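Mitomycin biosynthesis 6-O-methyltransferase (PDB 3GWZ) catalyses the transfer of the methyl group of S-adenosyl-L-methionine to the 6-hydroxyl of 6-demethylmitomycins A and B, forming mitomycins A and B. Local coordinates at residues A[285-290]-A[340-345]; A[303-308]-A[364-369]. All blocks are in the same frame, centred on the assembly; numbering follows the deposited sequence.

Contact 1 (A[285-290]-A[340-345]); sequences DVVRIL and AALLEK
An apolar helix-helix contact joins V286, V287 and L290 of helix 283-296 to L342 and L343 of helix 336-344 and to K345, the residue that follows; both helices lie against one face of the catalytic domain's central sheet. The axes of the two segments approach to 9.5 Å and cross at -53°. No hydrogen bond joins the two segments, and the 255 Å² buried is mostly apolar packing; just beyond, NE of R291 bonds to O of K345. L342 is central: its two methyl branches divide between successive valines. CD1 of L342 lies 3.9 Å from CG1 of V286, the two side chains crossing at about a right angle, while CD2 of L342 rests 4.0 Å from CG2 of V287. The branching of V287 explains the second touch, since chi1 of 165° sets CG2 anti to the carbonyl carbon, from where it also comes within 4.3 Å of CB of K345. The rest of the K345 chain heads off from helix 283-296.

In this class I methyltransferase, a Rossmann-like fold, the helices flank the mixed sheet, and the L290-L343 pair forms the side of the contact nearest the strands. CB of L343 points away from helix 283-296, yet CD2 comes back to rest against both methyls of L290, at 3.8 Å from CD1 and 3.9 Å from CD2. CD1 of L290 also reaches the backbone, 4.0 Å from O of L342, an oxygen that accepts a hydrogen bond from OG of S346. Beyond the pair, L343 packs on L348 and V350 of strand 348-355, and R334 touches both V286 and L342. The side chain of V286 is about 7 Å from that of H279, the inferred proton acceptor.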
loop_
_atom_site.group_PDB
_atom_site.type_symbol
_atom_site.label_atom_id
_atom_site.label_comp_id
_atom_site.label_asym_id
_atom_site.label_seq_id
_atom_site.Cartn_x
_atom_site.Cartn_y
_atom_site.Cartn_z
ATOM N N ASP A 285 -33.360 -15.239 -21.965
ATOM C CA ASP A 285 -32.105 -15.837 -21.543
ATOM C C ASP A 285 -32.160 -16.299 -20.090
ATOM O O ASP A 285 -31.531 -17.287 -19.743
ATOM C CB ASP A 285 -30.929 -14.898 -21.785
ATOM C CG ASP A 285 -30.570 -14.790 -23.250
ATOM O OD1 ASP A 285 -30.820 -15.760 -23.994
ATOM O OD2 ASP A 285 -30.045 -13.734 -23.658
ATOM N N VAL A 286 -32.920 -15.606 -19.246
ATOM C CA VAL A 286 -33.070 -16.063 -17.865
ATOM C C VAL A 286 -33.806 -17.399 -17.824
ATOM O O VAL A 286 -33.447 -18.300 -17.065
ATOM C CB VAL A 286 -33.825 -15.051 -16.984
ATOM C CG1 VAL A 286 -34.271 -15.728 -15.681
ATOM C CG2 VAL A 286 -32.943 -13.840 -16.692
ATOM N N VAL A 287 -34.841 -17.531 -18.643
ATOM C CA VAL A 287 -35.575 -18.790 -18.686
ATOM C C VAL A 287 -34.680 -19.926 -19.169
ATOM O O VAL A 287 -34.745 -21.040 -18.646
ATOM C CB VAL A 287 -36.868 -18.675 -19.534
ATOM C CG1 VAL A 287 -37.429 -20.061 -19.871
ATOM C CG2 VAL A 287 -37.903 -17.837 -18.793
ATOM N N ARG A 288 -33.828 -19.646 -20.151
ATOM C CA ARG A 288 -32.875 -20.648 -20.626
ATOM C C ARG A 288 -32.004 -21.139 -19.476
ATOM O O ARG A 288 -31.815 -22.344 -19.292
ATOM C CB ARG A 288 -31.984 -20.091 -21.746
ATOM C CG ARG A 288 -32.707 -19.808 -23.058
ATOM C CD ARG A 288 -31.790 -19.049 -24.031
ATOM N NE ARG A 288 -30.705 -19.896 -24.510
ATOM C CZ ARG A 288 -29.553 -19.446 -25.003
ATOM N NH1 ARG A 288 -29.313 -18.139 -25.087
ATOM N NH2 ARG A 288 -28.636 -20.311 -25.412
ATOM N N ILE A 289 -31.467 -20.205 -18.700
ATOM C CA ILE A 289 -30.606 -20.571 -17.583
ATOM C C ILE A 289 -31.382 -21.371 -16.537
ATOM O O ILE A 289 -30.935 -22.429 -16.095
ATOM C CB ILE A 289 -29.953 -19.319 -16.922
ATOM C CG1 ILE A 289 -29.017 -18.628 -17.912
ATOM C CG2 ILE A 289 -29.172 -19.714 -15.678
ATOM C CD1 ILE A 289 -28.703 -17.173 -17.544
ATOM N N LEU A 290 -32.556 -20.870 -16.168
ATOM C CA LEU A 290 -33.346 -21.466 -15.097
ATOM C C LEU A 290 -33.777 -22.882 -15.456
ATOM O O LEU A 290 -33.797 -23.780 -14.606
ATOM C CB LEU A 290 -34.578 -20.605 -14.810
ATOM C CG LEU A 290 -34.295 -19.260 -14.145
ATOM C CD1 LEU A 290 -35.590 -18.467 -13.974
ATOM C CD2 LEU A 290 -33.598 -19.483 -12.800
ATOM N N ALA A 340 -40.529 -14.534 -10.076
ATOM C CA ALA A 340 -41.446 -15.656 -9.853
ATOM C C ALA A 340 -42.117 -16.094 -11.148
ATOM O O ALA A 340 -42.290 -17.289 -11.392
ATOM C CB ALA A 340 -42.491 -15.288 -8.803
ATOM N N ALA A 341 -42.491 -15.123 -11.979
ATOM C CA ALA A 341 -43.082 -15.423 -13.278
ATOM C C ALA A 341 -42.130 -16.211 -14.177
ATOM O O ALA A 341 -42.543 -17.166 -14.851
ATOM C CB ALA A 341 -43.531 -14.137 -13.972
ATOM N N LEU A 342 -40.858 -15.809 -14.197
ATOM C CA LEU A 342 -39.850 -16.514 -14.990
ATOM C C LEU A 342 -39.559 -17.887 -14.378
ATOM O O LEU A 342 -39.359 -18.872 -15.088
ATOM C CB LEU A 342 -38.565 -15.680 -15.094
ATOM C CG LEU A 342 -38.749 -14.298 -15.738
ATOM C CD1 LEU A 342 -37.493 -13.447 -15.594
ATOM C CD2 LEU A 342 -39.151 -14.408 -17.218
ATOM N N LEU A 343 -39.541 -17.953 -13.054
ATOM C CA LEU A 343 -39.336 -19.229 -12.383
ATOM C C LEU A 343 -40.458 -20.198 -12.771
ATOM O O LEU A 343 -40.208 -21.365 -13.052
ATOM C CB LEU A 343 -39.254 -19.036 -10.862
ATOM C CG LEU A 343 -37.956 -18.359 -10.390
ATOM C CD1 LEU A 343 -38.074 -17.799 -8.975
ATOM C CD2 LEU A 343 -36.777 -19.313 -10.496
ATOM N N GLU A 344 -41.689 -19.701 -12.821
ATOM C CA GLU A 344 -42.815 -20.552 -13.201
ATOM C C GLU A 344 -42.619 -21.146 -14.591
ATOM O O GLU A 344 -42.849 -22.338 -14.797
ATOM C CB GLU A 344 -44.134 -19.783 -13.146
ATOM C CG GLU A 344 -45.365 -20.680 -13.287
ATOM C CD GLU A 344 -45.649 -21.075 -14.727
ATOM O OE1 GLU A 344 -45.407 -20.250 -15.638
ATOM O OE2 GLU A 344 -46.122 -22.211 -14.948
ATOM N N LYS A 345 -42.203 -20.319 -15.547
ATOM C CA LYS A 345 -41.972 -20.801 -16.907
ATOM C C LYS A 345 -40.815 -21.786 -16.959
ATOM O O LYS A 345 -40.559 -22.393 -18.001
ATOM C CB LYS A 345 -41.659 -19.645 -17.856
ATOM C CG LYS A 345 -42.811 -18.697 -18.097
ATOM C CD LYS A 345 -42.395 -17.604 -19.067
ATOM C CE LYS A 345 -43.435 -16.500 -19.120
ATOM N NZ LYS A 345 -44.757 -17.046 -19.513
#

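Contact 2 (A[303-308]-A[364-369]); sequences LLVIDN and VEIRRA
Strands 303-308 and 364-368 pair antiparallel, their segment axes 4.7 Å apart at closest approach and their directions 146° apart. L303 with I366 and V305 with V364 are hydrogen-bonded pairs, each closed by two backbone bonds; L304 with E365 between them is a non-hydrogen-bonded pair. The bond from N of L303 to O of I366 (2.8 Å) is nearly straight at 173°, whereas its partner from N of I366 to O of L303 is more bent.

L303, V305, V364 and I366 share one face. There CG1 of I366 lies beside the backbone N, anti to the carbonyl carbon, and chi2 of 147°, off a staggered value, swings CD1 diagonally to CG2 of V305, a tight 3.4 Å approach. On the other face, CD2 of L304 lies 3.9 Å from CB of E365. The extended E365 side chain carries its carboxylate to a salt bridge with R352 and a hydrogen bond from OH of Y198.

N308 binds substrate. The pair joins the sheet's parallel part to its antiparallel margin: strand 271-275 bonds to L304 and I306, strand 348-355 packs against V364 and I366, and L290 of helix 283-296 and L343 of helix 336-344 cover L303 and I366.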
loop_
_atom_site.group_PDB
_atom_site.type_symbol
_atom_site.label_atom_id
_atom_site.label_comp_id
_atom_site.label_asym_id
_atom_site.label_seq_id
_atom_site.Cartn_x
_atom_site.Cartn_y
_atom_site.Cartn_z
ATOM N N LEU A 303 -32.351 -23.888 -4.958
ATOM C CA LEU A 303 -31.651 -22.874 -5.737
ATOM C C LEU A 303 -31.773 -21.548 -5.010
ATOM O O LEU A 303 -32.874 -21.169 -4.590
ATOM C CB LEU A 303 -32.262 -22.747 -7.134
ATOM C CG LEU A 303 -31.861 -21.512 -7.953
ATOM C CD1 LEU A 303 -30.364 -21.504 -8.217
ATOM C CD2 LEU A 303 -32.628 -21.478 -9.271
ATOM N N LEU A 304 -30.645 -20.865 -4.831
ATOM C CA LEU A 304 -30.648 -19.526 -4.257
ATOM C C LEU A 304 -30.334 -18.496 -5.332
ATOM O O LEU A 304 -29.189 -18.356 -5.756
ATOM C CB LEU A 304 -29.617 -19.395 -3.133
ATOM C CG LEU A 304 -29.660 -20.445 -2.020
ATOM C CD1 LEU A 304 -28.642 -20.093 -0.936
ATOM C CD2 LEU A 304 -31.065 -20.562 -1.436
ATOM N N VAL A 305 -31.354 -17.776 -5.776
ATOM C CA VAL A 305 -31.124 -16.643 -6.638
ATOM C C VAL A 305 -30.790 -15.461 -5.730
ATOM O O VAL A 305 -31.600 -15.045 -4.914
ATOM C CB VAL A 305 -32.347 -16.334 -7.523
ATOM C CG1 VAL A 305 -32.155 -14.985 -8.215
ATOM C CG2 VAL A 305 -32.526 -17.433 -8.557
ATOM N N ILE A 306 -29.572 -14.949 -5.850
ATOM C CA ILE A 306 -29.120 -13.873 -4.980
ATOM C C ILE A 306 -28.920 -12.620 -5.819
ATOM O O ILE A 306 -27.991 -12.536 -6.616
ATOM C CB ILE A 306 -27.825 -14.275 -4.250
ATOM C CG1 ILE A 306 -28.066 -15.583 -3.481
ATOM C CG2 ILE A 306 -27.361 -13.165 -3.311
ATOM C CD1 ILE A 306 -26.803 -16.243 -2.953
ATOM N N ASP A 307 -29.817 -11.657 -5.676
ATOM C CA ASP A 307 -29.733 -10.495 -6.554
ATOM C C ASP A 307 -30.392 -9.265 -5.951
ATOM O O ASP A 307 -30.952 -9.315 -4.851
ATOM C CB ASP A 307 -30.310 -10.814 -7.944
ATOM C CG ASP A 307 -29.361 -10.421 -9.079
ATOM O OD1 ASP A 307 -28.688 -9.374 -8.954
ATOM O OD2 ASP A 307 -29.284 -11.156 -10.095
ATOM N N ASN A 308 -30.276 -8.152 -6.665
ATOM C CA ASN A 308 -30.904 -6.915 -6.254
ATOM C C ASN A 308 -32.385 -7.022 -6.594
ATOM O O ASN A 308 -32.736 -7.290 -7.738
ATOM C CB ASN A 308 -30.248 -5.735 -6.982
ATOM C CG ASN A 308 -28.730 -5.707 -6.801
ATOM O OD1 ASN A 308 -28.225 -5.919 -5.702
ATOM N ND2 ASN A 308 -28.000 -5.451 -7.883
ATOM N N VAL A 364 -33.337 -15.377 -2.661
ATOM C CA VAL A 364 -34.595 -16.023 -2.981
ATOM C C VAL A 364 -34.381 -17.531 -3.040
ATOM O O VAL A 364 -33.707 -18.034 -3.936
ATOM C CB VAL A 364 -35.180 -15.503 -4.299
ATOM C CG1 VAL A 364 -36.557 -16.112 -4.548
ATOM C CG2 VAL A 364 -35.279 -13.982 -4.259
ATOM N N GLU A 365 -34.932 -18.246 -2.060
ATOM C CA GLU A 365 -34.789 -19.695 -2.005
ATOM C C GLU A 365 -35.874 -20.361 -2.840
ATOM O O GLU A 365 -37.061 -20.087 -2.664
ATOM C CB GLU A 365 -34.861 -20.202 -0.564
ATOM C CG GLU A 365 -34.768 -21.729 -0.471
ATOM C CD GLU A 365 -34.954 -22.246 0.944
ATOM O OE1 GLU A 365 -35.819 -21.708 1.664
ATOM O OE2 GLU A 365 -34.238 -23.193 1.333
ATOM N N ILE A 366 -35.451 -21.256 -3.728
ATOM C CA ILE A 366 -36.310 -21.792 -4.776
ATOM C C ILE A 366 -36.221 -23.323 -4.844
ATOM O O ILE A 366 -35.152 -23.905 -4.634
ATOM C CB ILE A 366 -35.917 -21.167 -6.142
ATOM C CG1 ILE A 366 -36.217 -19.665 -6.141
ATOM C CG2 ILE A 366 -36.607 -21.865 -7.299
ATOM C CD1 ILE A 366 -35.238 -18.849 -6.966
ATOM N N ARG A 367 -37.344 -23.975 -5.125
ATOM C CA ARG A 367 -37.354 -25.428 -5.282
ATOM C C ARG A 367 -38.072 -25.800 -6.564
ATOM O O ARG A 367 -38.716 -24.954 -7.185
ATOM C CB ARG A 367 -38.041 -26.100 -4.092
ATOM C CG ARG A 367 -39.501 -25.703 -3.920
ATOM C CD ARG A 367 -40.180 -26.524 -2.829
ATOM N NE ARG A 367 -41.578 -26.142 -2.663
ATOM C CZ ARG A 367 -42.589 -26.703 -3.320
ATOM N NH1 ARG A 367 -42.359 -27.680 -4.187
ATOM N NH2 ARG A 367 -43.831 -26.287 -3.105
ATOM N N ARG A 368 -37.965 -27.063 -6.965
ATOM C CA ARG A 368 -38.682 -27.523 -8.146
ATOM C C ARG A 368 -40.177 -27.576 -7.862
ATOM O O ARG A 368 -40.596 -27.907 -6.756
ATOM C CB ARG A 368 -38.179 -28.890 -8.602
ATOM C CG ARG A 368 -36.832 -28.847 -9.300
ATOM C CD ARG A 368 -36.319 -30.248 -9.553
ATOM N NE ARG A 368 -37.259 -31.014 -10.362
ATOM C CZ ARG A 368 -37.313 -32.341 -10.387
ATOM N NH1 ARG A 368 -36.481 -33.056 -9.637
ATOM N NH2 ARG A 368 -38.206 -32.953 -11.156
ATOM N N ALA A 369 -40.972 -27.231 -8.870
ATOM C CA ALA A 369 -42.420 -27.207 -8.741
ATOM C C ALA A 369 -42.972 -28.627 -8.679
ATOM O O ALA A 369 -42.425 -29.537 -9.307
ATOM C CB ALA A 369 -43.033 -26.449 -9.909
#

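In the fold
From the N terminus, the dimerisation region comes first and both contacts fall in the catalytic half. The chain runs through 285-290 and then 303-308, on helix 283-296 and the strand that comes next in the chain, before reaching 340-345 and finally 364-369. Contact 1 closes a loop of 49 residues and contact 2 one of 55; their segments alternate, so the two closures cross. Their centres are 11 Å apart and they touch directly: CD1 of L343 lies 3.6 Å from CD1 of I366, and CD2 of L290 is 4.2 Å from CD2 of L303. Thus the helix pair packs onto the strand face bearing L303 and I366, tying helices 283-296 and 336-344 to strands 302-308 and 361-368.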